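Local coordinates for protein glutathione S-transferase (PDB 4PTS) that probably catalyses the transfer of glutathione to other molecules, as an omega-like member of the glutathione transferases, at residues Glu30-Ala35 against Ser148-Ala153; Arg47-Ala52 against Gly97-Leu102; Asp268-Pro273 against Asn309-His314; Thr278-Gln283 against Val338-Asn343. All coordinates share one frame; numbering follows the deposited sequence.

Contact 1: Glu30-Ala35 against Ser148-Ala153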
# COMPACT_ATOMS: atom_id res chain seq x y z
N GLU B 30 -5.04 26.62 24.25
CA GLU B 30 -5.28 27.71 23.30
C GLU B 30 -4.55 29.04 23.65
O GLU B 30 -4.61 29.99 22.89
CB GLU B 30 -6.81 28.00 23.13
CG GLU B 30 -7.70 26.89 22.55
N THR B 31 -3.87 29.11 24.80
CA THR B 31 -3.04 30.26 25.17
C THR B 31 -2.15 30.68 24.01
O THR B 31 -1.60 29.83 23.35
CB THR B 31 -2.09 29.87 26.31
OG1 THR B 31 -2.83 29.44 27.45
CG2 THR B 31 -1.25 31.03 26.71
N ARG B 32 -1.96 31.97 23.77
CA ARG B 32 -1.14 32.40 22.63
C ARG B 32 0.08 33.24 22.98
O ARG B 32 0.12 34.00 23.97
CB ARG B 32 -1.97 33.17 21.62
CG ARG B 32 -3.15 32.40 21.09
CD ARG B 32 -4.07 33.32 20.33
NE ARG B 32 -3.37 33.88 19.17
CZ ARG B 32 -3.78 34.94 18.48
NH1 ARG B 32 -4.89 35.58 18.82
NH2 ARG B 32 -3.08 35.36 17.44
N ILE B 33 1.07 33.08 22.12
CA ILE B 33 2.31 33.83 22.15
C ILE B 33 2.11 34.89 21.10
O ILE B 33 1.95 34.56 19.91
CB ILE B 33 3.49 32.92 21.78
CG1 ILE B 33 3.78 31.99 22.96
CG2 ILE B 33 4.74 33.71 21.40
CD1 ILE B 33 4.60 30.79 22.56
N THR B 34 2.15 36.14 21.56
CA THR B 34 1.70 37.29 20.78
C THR B 34 2.64 38.48 20.97
O THR B 34 3.25 38.60 22.02
CB THR B 34 0.28 37.74 21.21
OG1 THR B 34 0.26 38.03 22.62
CG2 THR B 34 -0.78 36.69 20.85
N ALA B 35 2.71 39.36 19.97
CA ALA B 35 3.55 40.57 20.04
C ALA B 35 3.15 41.43 21.22
O ALA B 35 3.98 41.78 22.04
CB ALA B 35 3.45 41.38 18.77
N SER B 148 3.64 33.62 11.44
CA SER B 148 3.55 34.61 10.39
C SER B 148 3.13 36.01 10.91
O SER B 148 3.66 37.03 10.42
CB SER B 148 2.57 34.17 9.31
OG SER B 148 2.90 32.90 8.79
N LEU B 149 2.24 36.09 11.90
CA LEU B 149 1.67 37.39 12.31
C LEU B 149 2.33 38.04 13.51
O LEU B 149 2.53 39.25 13.51
CB LEU B 149 0.18 37.28 12.60
CG LEU B 149 -0.68 36.83 11.42
CD1 LEU B 149 -2.14 36.94 11.83
CD2 LEU B 149 -0.39 37.58 10.13
N GLU B 150 2.66 37.26 14.53
CA GLU B 150 3.17 37.84 15.78
C GLU B 150 4.71 37.92 15.87
O GLU B 150 5.24 38.82 16.49
CB GLU B 150 2.60 37.08 16.97
CG GLU B 150 1.07 37.03 17.02
CD GLU B 150 0.39 38.39 17.14
OE1 GLU B 150 0.65 39.15 18.12
OE2 GLU B 150 -0.43 38.71 16.25
N TRP B 151 5.42 37.01 15.21
CA TRP B 151 6.88 37.02 15.21
C TRP B 151 7.42 37.85 14.06
O TRP B 151 8.60 37.79 13.72
CB TRP B 151 7.42 35.61 15.10
CG TRP B 151 7.09 34.83 16.26
CD1 TRP B 151 5.86 34.37 16.63
CD2 TRP B 151 7.99 34.39 17.25
NE1 TRP B 151 5.93 33.67 17.81
CE2 TRP B 151 7.23 33.66 18.21
CE3 TRP B 151 9.37 34.52 17.43
CZ2 TRP B 151 7.81 33.08 19.32
CZ3 TRP B 151 9.95 33.95 18.53
CH2 TRP B 151 9.17 33.23 19.47
N THR B 152 6.56 38.65 13.47
CA THR B 152 6.88 39.35 12.25
C THR B 152 8.16 40.21 12.34
O THR B 152 8.91 40.34 11.37
CB THR B 152 5.67 40.16 11.76
OG1 THR B 152 6.06 40.92 10.63
CG2 THR B 152 5.11 41.08 12.87
N ALA B 153 8.44 40.75 13.53
CA ALA B 153 9.64 41.55 13.73
C ALA B 153 10.98 40.80 13.58
O ALA B 153 12.01 41.43 13.39
CB ALA B 153 9.56 42.22 15.10

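Contact 2: Arg47-Ala52 against Gly97-Leu102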
# COMPACT_ATOMS: atom_id res chain seq x y z
N ARG B 47 13.45 32.96 24.44
CA ARG B 47 12.54 32.70 25.55
C ARG B 47 11.77 31.38 25.44
O ARG B 47 11.52 30.71 26.45
CB ARG B 47 11.55 33.86 25.70
CG ARG B 47 10.62 33.67 26.88
CD ARG B 47 10.00 34.97 27.30
NE ARG B 47 8.84 34.76 28.15
CZ ARG B 47 8.16 35.73 28.76
NH1 ARG B 47 8.53 37.01 28.62
NH2 ARG B 47 7.11 35.40 29.51
N TYR B 48 11.35 31.05 24.22
CA TYR B 48 10.54 29.88 23.96
C TYR B 48 11.32 28.85 23.15
O TYR B 48 12.36 29.15 22.54
CB TYR B 48 9.25 30.28 23.22
CG TYR B 48 8.49 31.36 23.95
CD1 TYR B 48 7.85 31.09 25.14
CD2 TYR B 48 8.45 32.66 23.47
CE1 TYR B 48 7.17 32.07 25.83
CE2 TYR B 48 7.77 33.65 24.15
CZ TYR B 48 7.13 33.36 25.34
OH TYR B 48 6.45 34.34 26.06
N ARG B 49 10.80 27.62 23.16
CA ARG B 49 11.42 26.52 22.44
C ARG B 49 10.31 25.69 21.82
O ARG B 49 9.33 25.32 22.47
CB ARG B 49 12.29 25.68 23.38
CG ARG B 49 12.38 24.20 23.06
CD ARG B 49 13.57 23.56 23.77
NE ARG B 49 14.72 23.65 22.90
CZ ARG B 49 15.52 22.66 22.55
NH1 ARG B 49 15.39 21.46 23.04
NH2 ARG B 49 16.48 22.90 21.69
N LEU B 50 10.47 25.42 20.55
CA LEU B 50 9.50 24.64 19.82
C LEU B 50 9.84 23.18 19.98
O LEU B 50 10.99 22.80 19.71
CB LEU B 50 9.56 25.01 18.35
CG LEU B 50 8.84 24.09 17.39
CD1 LEU B 50 7.36 23.99 17.72
CD2 LEU B 50 9.07 24.61 15.98
N ILE B 51 8.88 22.37 20.42
CA ILE B 51 9.04 20.92 20.42
C ILE B 51 8.24 20.25 19.32
O ILE B 51 7.04 20.44 19.23
CB ILE B 51 8.63 20.31 21.75
CG1 ILE B 51 9.48 20.92 22.88
CG2 ILE B 51 8.76 18.79 21.69
CD1 ILE B 51 10.99 20.73 22.74
N ALA B 52 8.91 19.46 18.50
CA ALA B 52 8.27 18.83 17.37
C ALA B 52 8.81 17.43 17.16
O ALA B 52 9.62 16.93 17.95
CB ALA B 52 8.52 19.68 16.14
N GLY B 97 19.18 10.66 26.47
CA GLY B 97 17.74 10.44 26.41
C GLY B 97 16.95 11.59 27.03
O GLY B 97 15.93 11.37 27.66
N VAL B 98 17.45 12.81 26.87
CA VAL B 98 16.79 14.00 27.42
C VAL B 98 16.98 15.17 26.51
O VAL B 98 17.96 15.24 25.78
CB VAL B 98 17.36 14.42 28.79
CG1 VAL B 98 16.93 13.44 29.88
CG2 VAL B 98 18.88 14.56 28.72
N ASP B 99 16.04 16.11 26.56
CA ASP B 99 16.14 17.29 25.74
C ASP B 99 17.35 18.13 26.14
O ASP B 99 17.50 18.50 27.30
CB ASP B 99 14.89 18.16 25.83
CG ASP B 99 14.94 19.32 24.85
OD1 ASP B 99 15.08 19.05 23.63
OD2 ASP B 99 14.87 20.49 25.28
N PRO B 100 18.22 18.43 25.18
CA PRO B 100 19.37 19.26 25.48
C PRO B 100 19.06 20.44 26.42
O PRO B 100 19.73 20.60 27.43
CB PRO B 100 19.81 19.75 24.11
CG PRO B 100 19.38 18.68 23.15
CD PRO B 100 18.19 18.00 23.76
N VAL B 101 18.03 21.23 26.12
CA VAL B 101 17.79 22.50 26.81
C VAL B 101 16.84 22.37 28.00
O VAL B 101 17.08 22.91 29.07
CB VAL B 101 17.21 23.53 25.83
CG1 VAL B 101 16.82 24.79 26.58
CG2 VAL B 101 18.21 23.85 24.74
N LEU B 102 15.74 21.66 27.79
CA LEU B 102 14.75 21.48 28.83
C LEU B 102 15.21 20.46 29.84
O LEU B 102 14.78 20.49 30.97
CB LEU B 102 13.42 21.05 28.22
CG LEU B 102 12.76 22.10 27.33
CD1 LEU B 102 11.46 21.54 26.78
CD2 LEU B 102 12.49 23.40 28.09

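Contact 3: Asp268-Pro273 against Asn309-His314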
# COMPACT_ATOMS: atom_id res chain seq x y z
N ASP B 268 7.24 19.83 -6.69
CA ASP B 268 7.57 21.25 -6.75
C ASP B 268 7.82 21.82 -5.35
O ASP B 268 8.84 22.46 -5.11
CB ASP B 268 6.41 21.96 -7.46
CG ASP B 268 6.53 23.47 -7.42
OD1 ASP B 268 7.68 23.96 -7.42
OD2 ASP B 268 5.43 24.14 -7.44
N LEU B 269 6.89 21.56 -4.42
CA LEU B 269 7.06 21.94 -3.02
C LEU B 269 8.19 21.19 -2.36
O LEU B 269 8.98 21.80 -1.62
CB LEU B 269 5.79 21.69 -2.22
CG LEU B 269 4.56 22.52 -2.63
CD1 LEU B 269 3.37 22.22 -1.73
CD2 LEU B 269 4.87 24.00 -2.61
N PHE B 270 8.30 19.89 -2.59
CA PHE B 270 9.37 19.15 -1.94
C PHE B 270 10.73 19.74 -2.28
O PHE B 270 11.60 19.88 -1.42
CB PHE B 270 9.35 17.70 -2.37
CG PHE B 270 10.33 16.85 -1.64
CD1 PHE B 270 9.98 16.23 -0.45
CD2 PHE B 270 11.59 16.69 -2.12
CE1 PHE B 270 10.90 15.45 0.24
CE2 PHE B 270 12.52 15.92 -1.46
CZ PHE B 270 12.18 15.30 -0.28
N GLN B 271 10.91 20.06 -3.56
CA GLN B 271 12.16 20.62 -4.07
C GLN B 271 12.36 22.10 -3.70
O GLN B 271 13.43 22.65 -3.92
CB GLN B 271 12.25 20.43 -5.59
CG GLN B 271 12.27 18.97 -6.01
CD GLN B 271 12.13 18.78 -7.51
OE1 GLN B 271 12.37 19.70 -8.29
NE2 GLN B 271 11.77 17.56 -7.92
N THR B 272 11.33 22.72 -3.14
CA THR B 272 11.42 24.08 -2.67
C THR B 272 12.12 24.10 -1.28
O THR B 272 11.70 23.38 -0.38
CB THR B 272 10.02 24.73 -2.61
OG1 THR B 272 9.41 24.69 -3.91
CG2 THR B 272 10.10 26.16 -2.16
N PRO B 273 13.19 24.92 -1.11
CA PRO B 273 13.86 24.96 0.20
C PRO B 273 12.94 25.25 1.38
O PRO B 273 12.08 26.11 1.31
CB PRO B 273 14.88 26.07 0.03
CG PRO B 273 15.15 26.12 -1.45
CD PRO B 273 13.87 25.77 -2.11
N ASN B 309 12.19 9.23 -7.18
CA ASN B 309 11.23 10.01 -7.97
C ASN B 309 10.88 11.40 -7.44
O ASN B 309 10.39 12.24 -8.18
CB ASN B 309 9.94 9.20 -8.16
CG ASN B 309 9.35 8.65 -6.83
OD1 ASN B 309 9.87 8.85 -5.72
ND2 ASN B 309 8.22 7.95 -6.96
N TRP B 310 11.12 11.65 -6.15
CA TRP B 310 10.83 12.95 -5.54
C TRP B 310 11.67 14.04 -6.16
O TRP B 310 11.26 15.18 -6.22
CB TRP B 310 11.10 12.95 -4.03
CG TRP B 310 9.99 12.45 -3.16
CD1 TRP B 310 9.95 11.28 -2.49
CD2 TRP B 310 8.77 13.12 -2.86
NE1 TRP B 310 8.78 11.16 -1.79
CE2 TRP B 310 8.03 12.28 -2.00
CE3 TRP B 310 8.22 14.34 -3.24
CZ2 TRP B 310 6.77 12.64 -1.49
CZ3 TRP B 310 6.96 14.69 -2.75
CH2 TRP B 310 6.26 13.84 -1.87
N LEU B 311 12.86 13.69 -6.60
CA LEU B 311 13.79 14.66 -7.16
C LEU B 311 13.74 14.75 -8.68
O LEU B 311 14.62 15.34 -9.30
CB LEU B 311 15.20 14.30 -6.74
CG LEU B 311 15.43 14.25 -5.23
CD1 LEU B 311 16.89 13.89 -4.97
CD2 LEU B 311 15.03 15.56 -4.55
N THR B 312 12.70 14.20 -9.28
CA THR B 312 12.56 14.28 -10.70
C THR B 312 11.81 15.57 -11.05
O THR B 312 11.04 16.08 -10.26
CB THR B 312 11.83 13.05 -11.27
OG1 THR B 312 10.49 13.01 -10.79
CG2 THR B 312 12.56 11.79 -10.85
N PRO B 313 12.07 16.10 -12.25
CA PRO B 313 11.50 17.32 -12.83
C PRO B 313 10.00 17.33 -12.93
O PRO B 313 9.43 16.37 -13.46
CB PRO B 313 12.05 17.30 -14.25
CG PRO B 313 13.38 16.66 -14.10
CD PRO B 313 13.17 15.58 -13.08
N HIS B 314 9.38 18.43 -12.51
CA HIS B 314 7.91 18.54 -12.38
C HIS B 314 7.21 19.48 -13.37
O HIS B 314 6.02 19.33 -13.62
CB HIS B 314 7.55 18.96 -10.95
CG HIS B 314 8.36 20.10 -10.44
ND1 HIS B 314 8.02 21.41 -10.66
CD2 HIS B 314 9.51 20.12 -9.73
CE1 HIS B 314 8.92 22.20 -10.11
NE2 HIS B 314 9.84 21.44 -9.54

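Contact 4: Thr278-Gln283 against Val338-Asn343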
# COMPACT_ATOMS: atom_id res chain seq x y z
N THR B 278 12.96 19.32 5.44
CA THR B 278 12.44 19.13 6.79
C THR B 278 11.91 17.72 6.94
O THR B 278 11.44 17.33 8.02
CB THR B 278 11.31 20.14 7.12
OG1 THR B 278 10.17 19.91 6.28
CG2 THR B 278 11.79 21.59 6.93
N THR B 279 12.02 16.94 5.88
CA THR B 279 11.27 15.70 5.77
C THR B 279 12.14 14.47 5.93
O THR B 279 13.00 14.22 5.09
CB THR B 279 10.58 15.63 4.41
OG1 THR B 279 9.76 16.80 4.27
CG2 THR B 279 9.73 14.40 4.31
N ASP B 280 11.93 13.74 7.03
CA ASP B 280 12.68 12.52 7.37
C ASP B 280 11.82 11.27 7.18
O ASP B 280 11.01 10.91 8.03
CB ASP B 280 13.22 12.60 8.80
CG ASP B 280 14.08 11.38 9.20
OD1 ASP B 280 13.73 10.23 8.79
OD2 ASP B 280 15.11 11.57 9.92
N PHE B 281 12.00 10.60 6.05
CA PHE B 281 11.16 9.48 5.69
C PHE B 281 11.39 8.28 6.59
O PHE B 281 10.49 7.47 6.78
CB PHE B 281 11.43 9.06 4.25
CG PHE B 281 11.05 10.10 3.23
CD1 PHE B 281 9.73 10.32 2.90
CD2 PHE B 281 12.03 10.84 2.57
CE1 PHE B 281 9.38 11.27 1.95
CE2 PHE B 281 11.69 11.78 1.63
CZ PHE B 281 10.36 12.00 1.32
N THR B 282 12.57 8.14 7.15
CA THR B 282 12.77 6.99 7.98
C THR B 282 11.96 7.13 9.26
O THR B 282 11.26 6.21 9.65
CB THR B 282 14.26 6.72 8.25
OG1 THR B 282 14.87 6.42 6.99
CG2 THR B 282 14.46 5.52 9.18
N GLN B 283 12.02 8.29 9.89
CA GLN B 283 11.29 8.52 11.14
C GLN B 283 9.77 8.58 10.95
O GLN B 283 9.02 8.26 11.86
CB GLN B 283 11.74 9.80 11.81
CG GLN B 283 13.13 9.71 12.40
CD GLN B 283 13.54 10.97 13.15
OE1 GLN B 283 14.69 11.33 13.11
NE2 GLN B 283 12.60 11.62 13.85
N VAL B 338 19.63 19.23 9.99
CA VAL B 338 19.69 18.60 8.67
C VAL B 338 19.29 17.15 8.84
O VAL B 338 19.56 16.52 9.86
CB VAL B 338 21.09 18.75 8.01
CG1 VAL B 338 21.16 17.98 6.70
CG2 VAL B 338 21.42 20.22 7.79
N VAL B 339 18.57 16.64 7.86
CA VAL B 339 18.11 15.27 7.90
C VAL B 339 19.26 14.37 7.43
O VAL B 339 19.83 14.58 6.36
CB VAL B 339 16.89 15.09 6.97
CG1 VAL B 339 16.45 13.64 6.95
CG2 VAL B 339 15.75 15.98 7.42
N PRO B 340 19.63 13.36 8.24
CA PRO B 340 20.71 12.44 7.88
C PRO B 340 20.48 11.85 6.50
O PRO B 340 19.36 11.47 6.20
CB PRO B 340 20.62 11.34 8.94
CG PRO B 340 19.94 11.98 10.10
CD PRO B 340 19.05 13.07 9.56
N ALA B 341 21.52 11.76 5.69
CA ALA B 341 21.37 11.44 4.25
C ALA B 341 20.66 10.09 3.98
O ALA B 341 19.84 9.98 3.05
CB ALA B 341 22.75 11.49 3.57
N GLN B 342 21.04 9.09 4.78
CA GLN B 342 20.39 7.76 4.83
C GLN B 342 18.89 7.76 5.15
O GLN B 342 18.18 6.83 4.78
CB GLN B 342 21.07 6.95 5.93
CG GLN B 342 20.90 7.63 7.28
CD GLN B 342 22.00 7.28 8.24
OE1 GLN B 342 22.67 8.18 8.77
NE2 GLN B 342 22.19 5.98 8.50
N ASN B 343 18.43 8.78 5.86
CA ASN B 343 17.02 8.95 6.20
C ASN B 343 16.24 9.76 5.17
O ASN B 343 15.02 9.88 5.27
CB ASN B 343 16.89 9.66 7.54
CG ASN B 343 17.31 8.80 8.73
OD1 ASN B 343 17.19 9.25 9.86
ND2 ASN B 343 17.79 7.59 8.49

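Contact 1: Glu30-Ala35 against Ser148-Ala153
W151 and I33 meet obliquely: I33 CG2 lies by the NE1-CE2-CZ2 side of the indole, 3.8 Å from W151 CZ2. The second flat group is the R32 guanidinium. T34 CG2 sits 4.1 Å above its plane, off centre toward the rim, and E150 OE2 lies well out of that plane, 4.4 Å from R32 NH2. No N-H points at this oxygen, so the pair is one of opposite charges only; the salt bridge of R32 is made with D146.

E150 supplies the directional bond. Its chain bends at chi2 (-62°), which turns CD back toward the backbone of T34 and A35, and OE1 then accepts from A35 N at 2.8 Å through its anti lone pair, with an N-H...O angle of 155°. The same oxygen touches T34 CB at 3.4 Å, the two side chains lying alongside and pointing the same way.

I33 also packs on V136 and Y48, and W151 on Y48. The contact thus ties the loop ahead of strand 48-53 to helix 140-149 and the turn that follows it, the closing helix of the thioredoxin-like N-terminal domain of glutathione transferases.

Contact 2: Arg47-Ala52 against Gly97-Leu102
R49 and D99 reach toward each other tip to tip, a strand side chain meeting the loop that precedes helix 108-114. The modelled salt bridge joins R49 NH1 to D99 OD2 at 2.5 Å, but NH1 stands too close to the carboxylate, so the pairing of the two groups is credible while its exact geometry is doubtful.

The acceptor side is better defined within the loop. D99 OD2 takes a nearly straight bond from L102 N, 2.9 Å long with an N-H...O angle of 166°, met on the anti side of the carboxylate. V101 N adds a weak bond to D99 OD2 at 3.4 Å. Acceptance from the backbone N three residues on is an Asx motif, and it fixes the carboxylate that faces R49. The backbone of the strand is satisfied separately: R49 pairs with V128, I51 with A126, and L50 with S76 and G78.

Apolar atoms flank the arginine. V101 CG2 lies 3.6 Å above the guanidinium plane, over its centre. The arginine chain bends at chi3 (-90°), which places NE near V101 CB, while R49 CD touches L102 CG at 3.9 Å. Beside this, I51 CD1 and L102 CD1 meet tip to tip at 4.1 Å.

Strand 48-53 belongs to the four-stranded mixed sheet of the thioredoxin-like domain, and the I51 side chain is about 6 Å from that of W89, a predicted glutathione-binding residue. Since R49 and D99 are both buried, their opposite charges would largely offset each other there, and the carboxylate, facing the arginine and accepting from the turn, would probably stay ionised.

Contact 3: Asp268-Pro273 against Asn309-His314
F270 and W310 form the aromatic part of the contact, an offset stack with the phenyl and six-membered indole centroids 4.8 Å apart and the planes at 28°. The overlap is partial: W310 CD2 lies toward the rim of the phenyl face, and F270 CB reaches W310 CE3 at 3.7 Å. At the edge of the phenyl ring, near its plane, L311 CD2 comes within 4.0 Å of F270 CE2.

A CH-pi contact joins D268 to H314. D268 CA stands 3.6 Å from the imidazole centroid and only 10° off the ring normal, hence over the middle of the face. The carboxylate of D268 has its own partner, a salt bridge to R220.

The hydrogen bonds come from Q271, whose chain runs extended beyond CG. Its NE2 donates to W310 O at 3.0 Å, almost straight at 169°, and to T312 O at 2.9 Å; both oxygens lie in the amide plane, although NE2 sits above the carbonyl plane of T312. An alanine in place of Q271 would probably leave the carbonyls of W310 and T312 without this shared donor and free the turn at 310-312 to shift.

W310 also meets W263 edge-to-face. The arrangement is that of the loop after the last helix laid against helix 260-270 in the all-helical domain of a glutathione transferase.

Contact 4: Thr278-Gln283 against Val338-Asn343
D280 and N343 meet at the start of helix 281-291, where D280 is the N-cap, and the contact fastens a late loop of the chain to the N-terminus of this last helix. The capping bond runs from Q283 N to D280 OD1, 2.8 Å long and nearly straight at 173°, entering from above the carboxylate plane. D280 CG stands anti to the backbone N (chi1 -177°), 3.7 Å from N343 CB. The same N343 CB lies 3.4 Å from D280 OD1.

Two backbone bonds belong to this joint. F281 N donates to N343 O, a weak bond of 3.2 Å at 127°. N343 N is held by P340 O at 2.9 Å, inside the short 3-10 turn that delivers residue 343 to the helix. T278 OG1 and T279 OG1 turn elsewhere, both to F275 O, and T278 O accepts from R54.

The packing is mostly carbon against polar atoms. V339 lies against the approach to the helix, both methyls near T279 O and its CG1 3.9 Å from D280 CB. Replacing D280 by an alanine would probably leave Q283 N without its capping acceptor and open a gap beside N343 CB, while the touch of CB on V339 remained.

The side chains of T282 and N343 cross at about a right angle, and T282 OG1 lies 3.4 Å from N343 CA.

Contact 2 is nested inside the chain loop closed by contact 1; both belong to the thioredoxin-like half and touch at Y48, their centres about 19 Å apart. Contacts 3 and 4 interleave later: helices 260-270 and 281-291 come first, then the two tail pieces that fold back on them. Their centres are about 15 Å apart, and F281 touches both F270 and W310, joining them in a cluster of three aromatic rings. Contacts 2 and 4 approach within about 7 Å at their nearest atoms, across the two halves, whereas contacts 1 and 3 lie 31 Å apart between centres. Contacts 1 and 2 thus seem to hold loops to one domain, contacts 3 and 4 to lay the tail over the other.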